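Local coordinates for protein oxidoreductase (Thermotoga maritima, PDB 1ZH8) that probably acts as an NADP-dependent oxidoreductase of the GFO/IDH/MocA family, with a Rossmann-type domain that holds the cofactor, at residues N141-P146 with L317-F322; V201-A206 with G246-S251; D232-I237 with E324-S329. All coordinates share one frame; numbering follows the deposited sequence.

Contact 1 of 3, residues N141-P146 with L317-F322; sequences NFRHVP and LKDLAF. With NAP (NADP nicotinamide-adenine-dinucleotide phosphate), chain D; EDO (1,2-ethanediol), chain E.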
loop_
_atom_site.group_PDB
_atom_site.type_symbol
_atom_site.label_atom_id
_atom_site.label_comp_id
_atom_site.label_asym_id
_atom_site.label_seq_id
_atom_site.Cartn_x
_atom_site.Cartn_y
_atom_site.Cartn_z
ATOM N N ASN A 141 2.865 -20.279 14.284
ATOM C CA ASN A 141 3.061 -21.298 13.251
ATOM C C ASN A 141 3.547 -20.731 11.902
ATOM O O ASN A 141 4.220 -21.429 11.150
ATOM C CB ASN A 141 1.816 -22.163 13.083
ATOM C CG ASN A 141 0.632 -21.358 12.641
ATOM O OD1 ASN A 141 0.154 -20.480 13.368
ATOM N ND2 ASN A 141 0.187 -21.601 11.437
ATOM N N PHE A 142 3.262 -19.465 11.612
ATOM C CA PHE A 142 3.800 -18.825 10.388
ATOM C C PHE A 142 5.336 -18.838 10.298
ATOM O O PHE A 142 5.884 -18.730 9.208
ATOM C CB PHE A 142 3.256 -17.394 10.195
ATOM C CG PHE A 142 1.912 -17.328 9.476
ATOM C CD1 PHE A 142 0.867 -18.200 9.810
ATOM C CD2 PHE A 142 1.699 -16.380 8.464
ATOM C CE1 PHE A 142 -0.384 -18.143 9.133
ATOM C CE2 PHE A 142 0.463 -16.312 7.769
ATOM C CZ PHE A 142 -0.584 -17.197 8.114
ATOM N N ARG A 143 6.030 -18.979 11.427
ATOM C CA ARG A 143 7.489 -19.165 11.409
ATOM C C ARG A 143 7.916 -20.535 10.911
ATOM O O ARG A 143 9.109 -20.830 10.807
ATOM C CB ARG A 143 8.077 -18.953 12.796
ATOM C CG ARG A 143 8.853 -17.706 12.903
ATOM C CD ARG A 143 9.021 -17.338 14.352
ATOM N NE ARG A 143 8.674 -15.951 14.393
ATOM C CZ ARG A 143 7.952 -15.361 15.321
ATOM N NH1 ARG A 143 7.494 -16.014 16.371
ATOM N NH2 ARG A 143 7.711 -14.076 15.176
ATOM N N HIS A 144 6.939 -21.383 10.624
ATOM C CA HIS A 144 7.254 -22.743 10.235
ATOM C C HIS A 144 6.617 -23.077 8.907
ATOM O O HIS A 144 6.540 -24.255 8.565
ATOM C CB HIS A 144 6.746 -23.720 11.294
ATOM C CG HIS A 144 7.295 -23.472 12.663
ATOM N ND1 HIS A 144 8.383 -24.157 13.164
ATOM C CD2 HIS A 144 6.898 -22.629 13.643
ATOM C CE1 HIS A 144 8.635 -23.745 14.393
ATOM N NE2 HIS A 144 7.744 -22.823 14.710
ATOM N N VAL A 145 6.152 -22.052 8.178
ATOM C CA VAL A 145 5.465 -22.268 6.904
ATOM C C VAL A 145 6.512 -22.310 5.763
ATOM O O VAL A 145 7.251 -21.355 5.569
ATOM C CB VAL A 145 4.311 -21.211 6.681
ATOM C CG1 VAL A 145 3.730 -21.280 5.263
ATOM C CG2 VAL A 145 3.159 -21.371 7.737
ATOM N N PRO A 146 6.608 -23.425 5.028
ATOM C CA PRO A 146 7.748 -23.536 4.084
ATOM C C PRO A 146 7.817 -22.458 2.993
ATOM O O PRO A 146 8.914 -22.029 2.636
ATOM C CB PRO A 146 7.586 -24.930 3.472
ATOM C CG PRO A 146 6.162 -25.327 3.765
ATOM C CD PRO A 146 5.764 -24.634 5.032
ATOM N N LEU A 317 6.792 -11.138 20.792
ATOM C CA LEU A 317 6.564 -9.807 21.300
ATOM C C LEU A 317 6.784 -8.807 20.160
ATOM O O LEU A 317 5.999 -7.877 19.980
ATOM C CB LEU A 317 7.451 -9.523 22.512
ATOM C CG LEU A 317 7.100 -8.200 23.208
ATOM C CD1 LEU A 317 5.745 -8.279 23.844
ATOM C CD2 LEU A 317 8.158 -7.788 24.245
ATOM N N LYS A 318 7.835 -9.034 19.374
ATOM C CA LYS A 318 8.089 -8.203 18.190
ATOM C C LYS A 318 6.960 -8.284 17.159
ATOM O O LYS A 318 6.628 -7.282 16.537
ATOM C CB LYS A 318 9.443 -8.535 17.548
ATOM C CG LYS A 318 10.643 -8.163 18.426
ATOM C CD LYS A 318 11.947 -8.801 17.914
ATOM C CE LYS A 318 13.141 -8.225 18.698
ATOM N NZ LYS A 318 14.456 -8.691 18.207
ATOM N N ASP A 319 6.349 -9.458 16.993
ATOM C CA ASP A 319 5.203 -9.546 16.104
ATOM C C ASP A 319 4.070 -8.646 16.610
ATOM O O ASP A 319 3.447 -7.896 15.835
ATOM C CB ASP A 319 4.676 -10.973 15.987
ATOM C CG ASP A 319 5.698 -11.953 15.458
ATOM O OD1 ASP A 319 6.575 -11.560 14.659
ATOM O OD2 ASP A 319 5.598 -13.140 15.849
ATOM N N LEU A 320 3.817 -8.725 17.913
ATOM C CA LEU A 320 2.706 -8.016 18.489
ATOM C C LEU A 320 2.975 -6.510 18.393
ATOM O O LEU A 320 2.107 -5.770 17.969
ATOM C CB LEU A 320 2.454 -8.489 19.924
ATOM C CG LEU A 320 1.262 -7.890 20.664
ATOM C CD1 LEU A 320 -0.013 -8.011 19.853
ATOM C CD2 LEU A 320 1.081 -8.609 21.976
ATOM N N ALA A 321 4.195 -6.090 18.725
ATOM C CA ALA A 321 4.629 -4.687 18.616
ATOM C C ALA A 321 4.356 -4.034 17.245
ATOM O O ALA A 321 3.907 -2.883 17.184
ATOM C CB ALA A 321 6.111 -4.558 18.978
ATOM N N PHE A 322 4.628 -4.760 16.161
ATOM C CA PHE A 322 4.291 -4.281 14.828
ATOM C C PHE A 322 2.799 -3.929 14.736
ATOM O O PHE A 322 2.442 -2.822 14.326
ATOM C CB PHE A 322 4.676 -5.310 13.740
ATOM C CG PHE A 322 4.165 -4.953 12.363
ATOM C CD1 PHE A 322 4.919 -4.146 11.513
ATOM C CD2 PHE A 322 2.927 -5.407 11.925
ATOM C CE1 PHE A 322 4.463 -3.804 10.240
ATOM C CE2 PHE A 322 2.445 -5.065 10.654
ATOM C CZ PHE A 322 3.221 -4.262 9.811
HETATM P PA NAP D . -11.870 -20.922 21.531
HETATM O O1A NAP D . -12.563 -21.872 20.622
HETATM O O2A NAP D . -12.780 -19.989 22.213
HETATM O O5B NAP D . -10.965 -21.771 22.546
HETATM C C5B NAP D . -10.716 -21.293 23.848
HETATM C C4B NAP D . -10.903 -22.450 24.812
HETATM O O4B NAP D . -10.447 -22.086 26.108
HETATM C C3B NAP D . -12.370 -22.834 24.963
HETATM O O3B NAP D . -12.370 -24.224 25.114
HETATM C C2B NAP D . -12.730 -22.143 26.266
HETATM O O2B NAP D . -13.883 -22.463 27.037
HETATM C C1B NAP D . -11.462 -22.392 27.053
HETATM N N9A NAP D . -11.384 -21.514 28.217
HETATM C C8A NAP D . -11.872 -20.233 28.350
HETATM N N7A NAP D . -11.561 -19.792 29.589
HETATM C C5A NAP D . -10.889 -20.777 30.242
HETATM C C6A NAP D . -10.345 -20.876 31.516
HETATM N N6A NAP D . -10.451 -19.876 32.375
HETATM N N1A NAP D . -9.690 -22.018 31.896
HETATM C C2A NAP D . -9.592 -23.071 31.020
HETATM N N3A NAP D . -10.134 -22.986 29.763
HETATM C C4A NAP D . -10.768 -21.858 29.383
HETATM O O3 NAP D . -10.831 -20.060 20.676
HETATM P PN NAP D . -9.662 -20.691 19.770
HETATM O O1N NAP D . -9.419 -22.151 19.999
HETATM O O2N NAP D . -9.987 -20.127 18.468
HETATM O O5D NAP D . -8.326 -19.944 20.274
HETATM C C5D NAP D . -7.580 -20.329 21.415
HETATM C C4D NAP D . -6.133 -19.878 21.232
HETATM O O4D NAP D . -5.628 -20.440 20.026
HETATM C C3D NAP D . -6.042 -18.357 21.079
HETATM O O3D NAP D . -4.930 -17.849 21.778
HETATM C C2D NAP D . -5.851 -18.124 19.600
HETATM O O2D NAP D . -5.105 -16.957 19.322
HETATM C C1D NAP D . -5.144 -19.404 19.179
HETATM N N1N NAP D . -5.396 -19.698 17.770
HETATM C C2N NAP D . -4.322 -19.801 16.934
HETATM C C3N NAP D . -4.501 -20.070 15.573
HETATM C C7N NAP D . -3.319 -20.405 14.697
HETATM O O7N NAP D . -3.591 -20.629 13.335
HETATM N N7N NAP D . -2.070 -20.493 15.195
HETATM C C4N NAP D . -5.801 -20.242 15.077
HETATM C C5N NAP D . -6.897 -20.150 15.945
HETATM C C6N NAP D . -6.681 -19.874 17.299
HETATM P P2B NAP D . -14.869 -23.735 27.050
HETATM O O1X NAP D . -14.328 -24.847 27.924
HETATM O O2X NAP D . -15.070 -24.288 25.658
HETATM O O3X NAP D . -16.161 -23.190 27.619
HETATM C C1 EDO E . 12.283 -25.081 11.070
HETATM O O1 EDO E . 10.889 -25.340 11.340
HETATM C C2 EDO E . 12.464 -24.750 9.589
HETATM O O2 EDO E . 13.793 -24.259 9.366
#
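Arg-143 and Asp-319 form a buried salt bridge that ties the loop following the last strand of the Rossmann-type sheet, 136-139, to helix 313-329. The electrostatic part is carried by one nitrogen: Arg-143 NH2 lies 2.4 Å from Asp-319 OD2, a spacing so short that its exact value is doubtful, and 2.8 Å from Asp-319 OD1. The guanidinium and carboxylate planes differ by only 20°, so the acid meets the arginine at its edge rather than over its face. The two side chains approach from opposite directions across backbones whose nearest CA atoms, those of Arg-143 and Asp-319, are 10.9 Å apart; the arginine chain spans the gap with a bend at its third torsion, -132°. Asp-319 OD1 also receives a salt bridge from Arg-208 of helix 195-211. Two arginines thus converge on one buried carboxylate, which would be expected to stay ionised.

Hydrogen bonding within the loop and to the cofactor makes up the rest. The short 3-10 turn is closed by His-144 N on Asn-141 O at 2.8 Å, while Asn-141 ND2 is bonded to Ser-290 OG. That bond is consistent with an amide held so that Asn-141 OD1 can accept a bond from the NADP carboxamide nitrogen N7N at 2.9 Å, with an N-H...O angle of 160°.

Contact 2 of 3, residues V201-A206 with G246-S251; sequences VHHAAA and GNYTIS. With NAP (NADP nicotinamide-adenine-dinucleotide phosphate), chain D.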
loop_
_atom_site.group_PDB
_atom_site.type_symbol
_atom_site.label_atom_id
_atom_site.label_comp_id
_atom_site.label_asym_id
_atom_site.label_seq_id
_atom_site.Cartn_x
_atom_site.Cartn_y
_atom_site.Cartn_z
ATOM N N VAL A 201 -0.398 -10.857 14.064
ATOM C CA VAL A 201 0.869 -11.449 14.498
ATOM C C VAL A 201 1.432 -12.490 13.477
ATOM O O VAL A 201 2.625 -12.510 13.205
ATOM C CB VAL A 201 0.830 -11.935 15.974
ATOM C CG1 VAL A 201 0.587 -10.737 16.891
ATOM C CG2 VAL A 201 -0.242 -13.025 16.201
ATOM N N HIS A 202 0.563 -13.297 12.869
ATOM C CA HIS A 202 0.995 -14.201 11.785
ATOM C C HIS A 202 1.702 -13.459 10.658
ATOM O O HIS A 202 2.818 -13.824 10.250
ATOM C CB HIS A 202 -0.195 -14.944 11.174
ATOM C CG HIS A 202 -0.837 -15.907 12.106
ATOM N ND1 HIS A 202 -0.142 -16.936 12.706
ATOM C CD2 HIS A 202 -2.112 -16.002 12.547
ATOM C CE1 HIS A 202 -0.965 -17.626 13.477
ATOM N NE2 HIS A 202 -2.166 -17.079 13.399
ATOM N N HIS A 203 1.048 -12.417 10.156
ATOM C CA HIS A 203 1.606 -11.639 9.067
ATOM C C HIS A 203 2.930 -10.929 9.443
ATOM O O HIS A 203 3.884 -10.924 8.651
ATOM C CB HIS A 203 0.532 -10.704 8.507
ATOM C CG HIS A 203 -0.818 -11.361 8.380
ATOM N ND1 HIS A 203 -1.987 -10.759 8.798
ATOM C CD2 HIS A 203 -1.173 -12.599 7.948
ATOM C CE1 HIS A 203 -3.005 -11.582 8.602
ATOM N NE2 HIS A 203 -2.539 -12.705 8.083
ATOM N N ALA A 204 3.024 -10.376 10.651
ATOM C CA ALA A 204 4.276 -9.761 11.087
ATOM C C ALA A 204 5.370 -10.822 11.179
ATOM O O ALA A 204 6.534 -10.588 10.788
ATOM C CB ALA A 204 4.089 -9.060 12.440
ATOM N N ALA A 205 4.996 -12.004 11.679
ATOM C CA ALA A 205 5.957 -13.079 11.791
ATOM C C ALA A 205 6.573 -13.359 10.410
ATOM O O ALA A 205 7.810 -13.369 10.250
ATOM C CB ALA A 205 5.315 -14.315 12.388
ATOM N N ALA A 206 5.708 -13.490 9.407
ATOM C CA ALA A 206 6.167 -13.800 8.053
ATOM C C ALA A 206 7.035 -12.698 7.460
ATOM O O ALA A 206 8.097 -12.972 6.906
ATOM C CB ALA A 206 5.000 -14.128 7.139
ATOM N N GLY A 246 7.557 -1.489 2.867
ATOM C CA GLY A 246 6.454 -2.426 2.916
ATOM C C GLY A 246 5.104 -1.749 2.876
ATOM O O GLY A 246 4.951 -0.622 3.364
ATOM N N ASN A 247 4.132 -2.433 2.274
ATOM C CA ASN A 247 2.706 -2.102 2.397
ATOM C C ASN A 247 1.975 -3.337 2.886
ATOM O O ASN A 247 2.080 -4.410 2.300
ATOM C CB ASN A 247 2.076 -1.687 1.054
ATOM C CG ASN A 247 2.502 -0.302 0.579
ATOM O OD1 ASN A 247 3.414 0.327 1.139
ATOM N ND2 ASN A 247 1.836 0.185 -0.472
ATOM N N TYR A 248 1.208 -3.199 3.942
ATOM C CA TYR A 248 0.451 -4.326 4.438
ATOM C C TYR A 248 -0.949 -3.808 4.679
ATOM O O TYR A 248 -1.122 -2.874 5.485
ATOM C CB TYR A 248 1.089 -4.872 5.721
ATOM C CG TYR A 248 0.191 -5.741 6.586
ATOM C CD1 TYR A 248 -0.231 -7.003 6.158
ATOM C CD2 TYR A 248 -0.199 -5.312 7.852
ATOM C CE1 TYR A 248 -1.035 -7.784 6.954
ATOM C CE2 TYR A 248 -0.997 -6.105 8.678
ATOM C CZ TYR A 248 -1.416 -7.335 8.221
ATOM O OH TYR A 248 -2.202 -8.122 9.035
ATOM N N THR A 249 -1.918 -4.383 3.949
ATOM C CA THR A 249 -3.341 -4.008 4.036
ATOM C C THR A 249 -4.195 -5.266 4.230
ATOM O O THR A 249 -4.004 -6.270 3.534
ATOM C CB THR A 249 -3.810 -3.290 2.761
ATOM O OG1 THR A 249 -3.106 -2.066 2.632
ATOM C CG2 THR A 249 -5.271 -2.981 2.803
ATOM N N ILE A 250 -5.126 -5.226 5.179
ATOM C CA ILE A 250 -5.996 -6.369 5.408
ATOM C C ILE A 250 -7.381 -5.936 5.833
ATOM O O ILE A 250 -7.534 -4.972 6.585
ATOM C CB ILE A 250 -5.400 -7.350 6.436
ATOM C CG1 ILE A 250 -6.275 -8.615 6.593
ATOM C CG2 ILE A 250 -5.180 -6.656 7.782
ATOM C CD1 ILE A 250 -5.548 -9.775 7.303
ATOM N N SER A 251 -8.386 -6.649 5.332
ATOM C CA SER A 251 -9.759 -6.533 5.809
ATOM C C SER A 251 -10.181 -7.904 6.255
ATOM O O SER A 251 -10.121 -8.848 5.494
ATOM C CB SER A 251 -10.690 -6.077 4.702
ATOM O OG SER A 251 -12.032 -6.068 5.166
HETATM P PA NAP D . -11.870 -20.922 21.531
HETATM O O1A NAP D . -12.563 -21.872 20.622
HETATM O O2A NAP D . -12.780 -19.989 22.213
HETATM O O5B NAP D . -10.965 -21.771 22.546
HETATM C C5B NAP D . -10.716 -21.293 23.848
HETATM C C4B NAP D . -10.903 -22.450 24.812
HETATM O O4B NAP D . -10.447 -22.086 26.108
HETATM C C3B NAP D . -12.370 -22.834 24.963
HETATM O O3B NAP D . -12.370 -24.224 25.114
HETATM C C2B NAP D . -12.730 -22.143 26.266
HETATM O O2B NAP D . -13.883 -22.463 27.037
HETATM C C1B NAP D . -11.462 -22.392 27.053
HETATM N N9A NAP D . -11.384 -21.514 28.217
HETATM C C8A NAP D . -11.872 -20.233 28.350
HETATM N N7A NAP D . -11.561 -19.792 29.589
HETATM C C5A NAP D . -10.889 -20.777 30.242
HETATM C C6A NAP D . -10.345 -20.876 31.516
HETATM N N6A NAP D . -10.451 -19.876 32.375
HETATM N N1A NAP D . -9.690 -22.018 31.896
HETATM C C2A NAP D . -9.592 -23.071 31.020
HETATM N N3A NAP D . -10.134 -22.986 29.763
HETATM C C4A NAP D . -10.768 -21.858 29.383
HETATM O O3 NAP D . -10.831 -20.060 20.676
HETATM P PN NAP D . -9.662 -20.691 19.770
HETATM O O1N NAP D . -9.419 -22.151 19.999
HETATM O O2N NAP D . -9.987 -20.127 18.468
HETATM O O5D NAP D . -8.326 -19.944 20.274
HETATM C C5D NAP D . -7.580 -20.329 21.415
HETATM C C4D NAP D . -6.133 -19.878 21.232
HETATM O O4D NAP D . -5.628 -20.440 20.026
HETATM C C3D NAP D . -6.042 -18.357 21.079
HETATM O O3D NAP D . -4.930 -17.849 21.778
HETATM C C2D NAP D . -5.851 -18.124 19.600
HETATM O O2D NAP D . -5.105 -16.957 19.322
HETATM C C1D NAP D . -5.144 -19.404 19.179
HETATM N N1N NAP D . -5.396 -19.698 17.770
HETATM C C2N NAP D . -4.322 -19.801 16.934
HETATM C C3N NAP D . -4.501 -20.070 15.573
HETATM C C7N NAP D . -3.319 -20.405 14.697
HETATM O O7N NAP D . -3.591 -20.629 13.335
HETATM N N7N NAP D . -2.070 -20.493 15.195
HETATM C C4N NAP D . -5.801 -20.242 15.077
HETATM C C5N NAP D . -6.897 -20.150 15.945
HETATM C C6N NAP D . -6.681 -19.874 17.299
HETATM P P2B NAP D . -14.869 -23.735 27.050
HETATM O O1X NAP D . -14.328 -24.847 27.924
HETATM O O2X NAP D . -15.070 -24.288 25.658
HETATM O O3X NAP D . -16.161 -23.190 27.619
#
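This is a buried helix-on-sheet contact in which His-203, on helix 195-211, meets Tyr-248 and Ile-250 on strand 245-251. The nearest CA atoms, those of His-203 and Tyr-248, are 8.7 Å apart, so side chains alone bridge the gap, and only 126 Å² is buried between the segments.

The polar link is a hydrogen bond between His-203 ND1 and Tyr-248 OH, 2.7 Å long with an angle of 152°. Each partner lies near the plane of the other's ring, at its edge, yet the rings themselves are tilted by 51° with centroids 5.5 Å apart, an oblique pair. Tyr-248 reaches the histidine because its CG stands opposite the backbone N (chi1 161°), which extends the phenol away from the sheet. Its CE1 also lies 3.7 Å from His-203 CB. Two residues along the strand, Ile-250 sends the end of its chain to the imidazole: CD1 comes within 3.4 Å of His-203 CE1, a close approach made obliquely to the ring. Trp-168 of the adjacent strand 163-171 meets the same imidazole edge-to-face.

The neighbouring His-202 turns to the cofactor instead. Its CE1 is 3.5 Å from NADP N7N, which lies in the ring plane, while its ND1 is hydrogen-bonded to Glu-140. A helix with one histidine at the nicotinamide and the next anchored to the sheet fits the helix-backed mixed beta-sheet of the GFO/IDH/MocA C-terminal domain.

Contact 3 of 3, residues D232-I237 with E324-S329; sequences DFLSSI and EACVRS. With NA (sodium ion), chain C.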
loop_
_atom_site.group_PDB
_atom_site.type_symbol
_atom_site.label_atom_id
_atom_site.label_comp_id
_atom_site.label_asym_id
_atom_site.label_seq_id
_atom_site.Cartn_x
_atom_site.Cartn_y
_atom_site.Cartn_z
ATOM N N ASP A 232 -11.055 -4.191 12.303
ATOM C CA ASP A 232 -11.060 -5.302 11.359
ATOM C C ASP A 232 -10.485 -4.925 9.996
ATOM O O ASP A 232 -10.433 -5.748 9.094
ATOM C CB ASP A 232 -12.485 -5.858 11.229
ATOM C CG ASP A 232 -13.508 -4.782 10.902
ATOM O OD1 ASP A 232 -13.286 -3.993 9.965
ATOM O OD2 ASP A 232 -14.556 -4.731 11.569
ATOM N N PHE A 233 -10.060 -3.675 9.866
ATOM C CA PHE A 233 -9.402 -3.204 8.666
ATOM C C PHE A 233 -8.127 -2.458 9.026
ATOM O O PHE A 233 -8.094 -1.685 9.972
ATOM C CB PHE A 233 -10.331 -2.322 7.839
ATOM C CG PHE A 233 -9.673 -1.736 6.619
ATOM C CD1 PHE A 233 -8.987 -0.522 6.693
ATOM C CD2 PHE A 233 -9.713 -2.400 5.411
ATOM C CE1 PHE A 233 -8.371 0.017 5.586
ATOM C CE2 PHE A 233 -9.089 -1.862 4.287
ATOM C CZ PHE A 233 -8.418 -0.653 4.377
ATOM N N LEU A 234 -7.064 -2.696 8.275
ATOM C CA LEU A 234 -5.805 -2.022 8.545
ATOM C C LEU A 234 -5.083 -1.783 7.223
ATOM O O LEU A 234 -5.016 -2.684 6.391
ATOM C CB LEU A 234 -4.958 -2.869 9.483
ATOM C CG LEU A 234 -3.552 -2.340 9.747
ATOM C CD1 LEU A 234 -3.710 -1.034 10.512
ATOM C CD2 LEU A 234 -2.710 -3.315 10.534
ATOM N N SER A 235 -4.587 -0.566 7.008
ATOM C CA SER A 235 -3.659 -0.293 5.901
ATOM C C SER A 235 -2.424 0.431 6.429
ATOM O O SER A 235 -2.537 1.393 7.213
ATOM C CB SER A 235 -4.330 0.524 4.807
ATOM O OG SER A 235 -3.590 0.448 3.604
ATOM N N SER A 236 -1.250 -0.012 5.992
ATOM C CA SER A 236 0.006 0.461 6.565
ATOM C C SER A 236 1.139 0.585 5.560
ATOM O O SER A 236 1.208 -0.169 4.594
ATOM C CB SER A 236 0.453 -0.495 7.667
ATOM O OG SER A 236 0.780 -1.744 7.113
ATOM N N ILE A 237 2.024 1.548 5.798
ATOM C CA ILE A 237 3.354 1.534 5.180
ATOM C C ILE A 237 4.381 1.459 6.274
ATOM O O ILE A 237 4.163 1.919 7.408
ATOM C CB ILE A 237 3.683 2.789 4.354
ATOM C CG1 ILE A 237 3.163 4.033 5.046
ATOM C CG2 ILE A 237 3.107 2.689 2.951
ATOM C CD1 ILE A 237 3.750 5.278 4.478
ATOM N N GLU A 324 0.535 -3.597 17.293
ATOM C CA GLU A 324 0.171 -2.551 18.248
ATOM C C GLU A 324 0.566 -1.141 17.740
ATOM O O GLU A 324 -0.186 -0.192 17.901
ATOM C CB GLU A 324 0.737 -2.835 19.633
ATOM C CG GLU A 324 0.275 -1.830 20.694
ATOM C CD GLU A 324 0.505 -2.295 22.124
ATOM O OE1 GLU A 324 0.571 -3.526 22.385
ATOM O OE2 GLU A 324 0.605 -1.416 22.996
ATOM N N ALA A 325 1.722 -1.026 17.094
ATOM C CA ALA A 325 2.132 0.242 16.476
ATOM C C ALA A 325 1.144 0.731 15.411
ATOM O O ALA A 325 0.747 1.893 15.439
ATOM C CB ALA A 325 3.530 0.134 15.895
ATOM N N CYS A 326 0.763 -0.153 14.487
ATOM C CA CYS A 326 -0.265 0.129 13.488
ATOM C C CYS A 326 -1.597 0.594 14.058
ATOM O O CYS A 326 -2.194 1.533 13.552
ATOM C CB CYS A 326 -0.533 -1.115 12.663
ATOM S SG CYS A 326 0.820 -1.560 11.577
ATOM N N VAL A 327 -2.068 -0.082 15.099
ATOM C CA VAL A 327 -3.338 0.236 15.749
ATOM C C VAL A 327 -3.314 1.641 16.303
ATOM O O VAL A 327 -4.284 2.388 16.150
ATOM C CB VAL A 327 -3.684 -0.780 16.878
ATOM C CG1 VAL A 327 -4.822 -0.275 17.765
ATOM C CG2 VAL A 327 -4.070 -2.112 16.278
ATOM N N ARG A 328 -2.199 2.026 16.910
ATOM C CA ARG A 328 -2.152 3.340 17.517
ATOM C C ARG A 328 -1.609 4.464 16.629
ATOM O O ARG A 328 -1.739 5.650 16.980
ATOM C CB ARG A 328 -1.502 3.287 18.901
ATOM C CG ARG A 328 -0.002 3.126 18.942
ATOM C CD ARG A 328 0.379 2.618 20.335
ATOM N NE ARG A 328 1.629 3.205 20.820
ATOM C CZ ARG A 328 2.295 2.785 21.897
ATOM N NH1 ARG A 328 1.846 1.755 22.629
ATOM N NH2 ARG A 328 3.427 3.397 22.234
ATOM N N SER A 329 -1.065 4.102 15.458
ATOM C CA SER A 329 -0.515 5.099 14.529
ATOM C C SER A 329 -1.481 6.213 14.136
ATOM O O SER A 329 -1.095 7.371 14.115
ATOM C CB SER A 329 0.038 4.453 13.257
ATOM O OG SER A 329 0.309 5.465 12.276
HETATM NA NA NA C . -15.509 -4.646 13.954
#
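Cys-326 places SG on the side of its backbone N, opposite the carbonyl carbon (chi1 -70°), while Leu-234 swings CG away from its own N (chi1 174°); together these rotations bring the leucine fork against the cysteine side chain between helix 313-329 and strand 233-240. Both branches of the fork touch the same atom, since Leu-234 CD1 and CD2 each lie 3.8 Å from Cys-326 CB, so the two methyl groups straddle the methylene. Farther along the strand, Ser-236 CB is 4.1 Å from Cys-326 SG, and Leu-234 CD2 is equally 4.1 Å from that sulfur. The sulfur therefore touches two residues whose side chains leave the same face of the strand. Backbones come fairly near here, with the CA atoms of Ser-236 and Cys-326 6.9 Å apart, and Ala-219 of the adjacent strand 214-222 adjoins both residues.

The serine hydroxyl is engaged inside the sheet: Ser-236 OG is hydrogen-bonded to Tyr-248 O on the neighbouring strand. On the other side of strand 233-240, Phe-233 packs on Val-245 and Ile-237 on Ile-237, both of the second subunit.

At the start of the strand, Asp-232 and Phe-233 both face Lys-222 in a classic beta bulge. Here Asp-232 OD2 binds the sodium ion at 2.6 Å, alongside Asp-223 OD1 and the carbonyl oxygens of Ser-225, Leu-228 and Gly-230.

No hydrogen bond or salt bridge joins the two segments, and 127 Å² is buried between them. The helix is thus held on the sheet here by the fit of aliphatic carbon and sulfur, while the serine's polar demand is met by the sheet itself.

Overall arrangement
Along the chain the first segments come in the order 141-146, 201-206 and 232-237; strand segment 246-251 follows, and 317-322 and 324-329 come last. Contacts 1 and 3 share helix 313-329, their centres about 16 Å apart, and the centre of contact 2 lies about 10 Å from each of theirs. Helix 195-211 touches both segments of contact 1, with Asn-141 packing on His-202 and Asp-319 on Ala-205. Contacts 2 and 3 use neighbouring antiparallel strands of the large mixed sheet, and both reach the second subunit. One helix, 313-329, thus packs against both the cofactor-side loop and the sheet whose strands meet the second subunit.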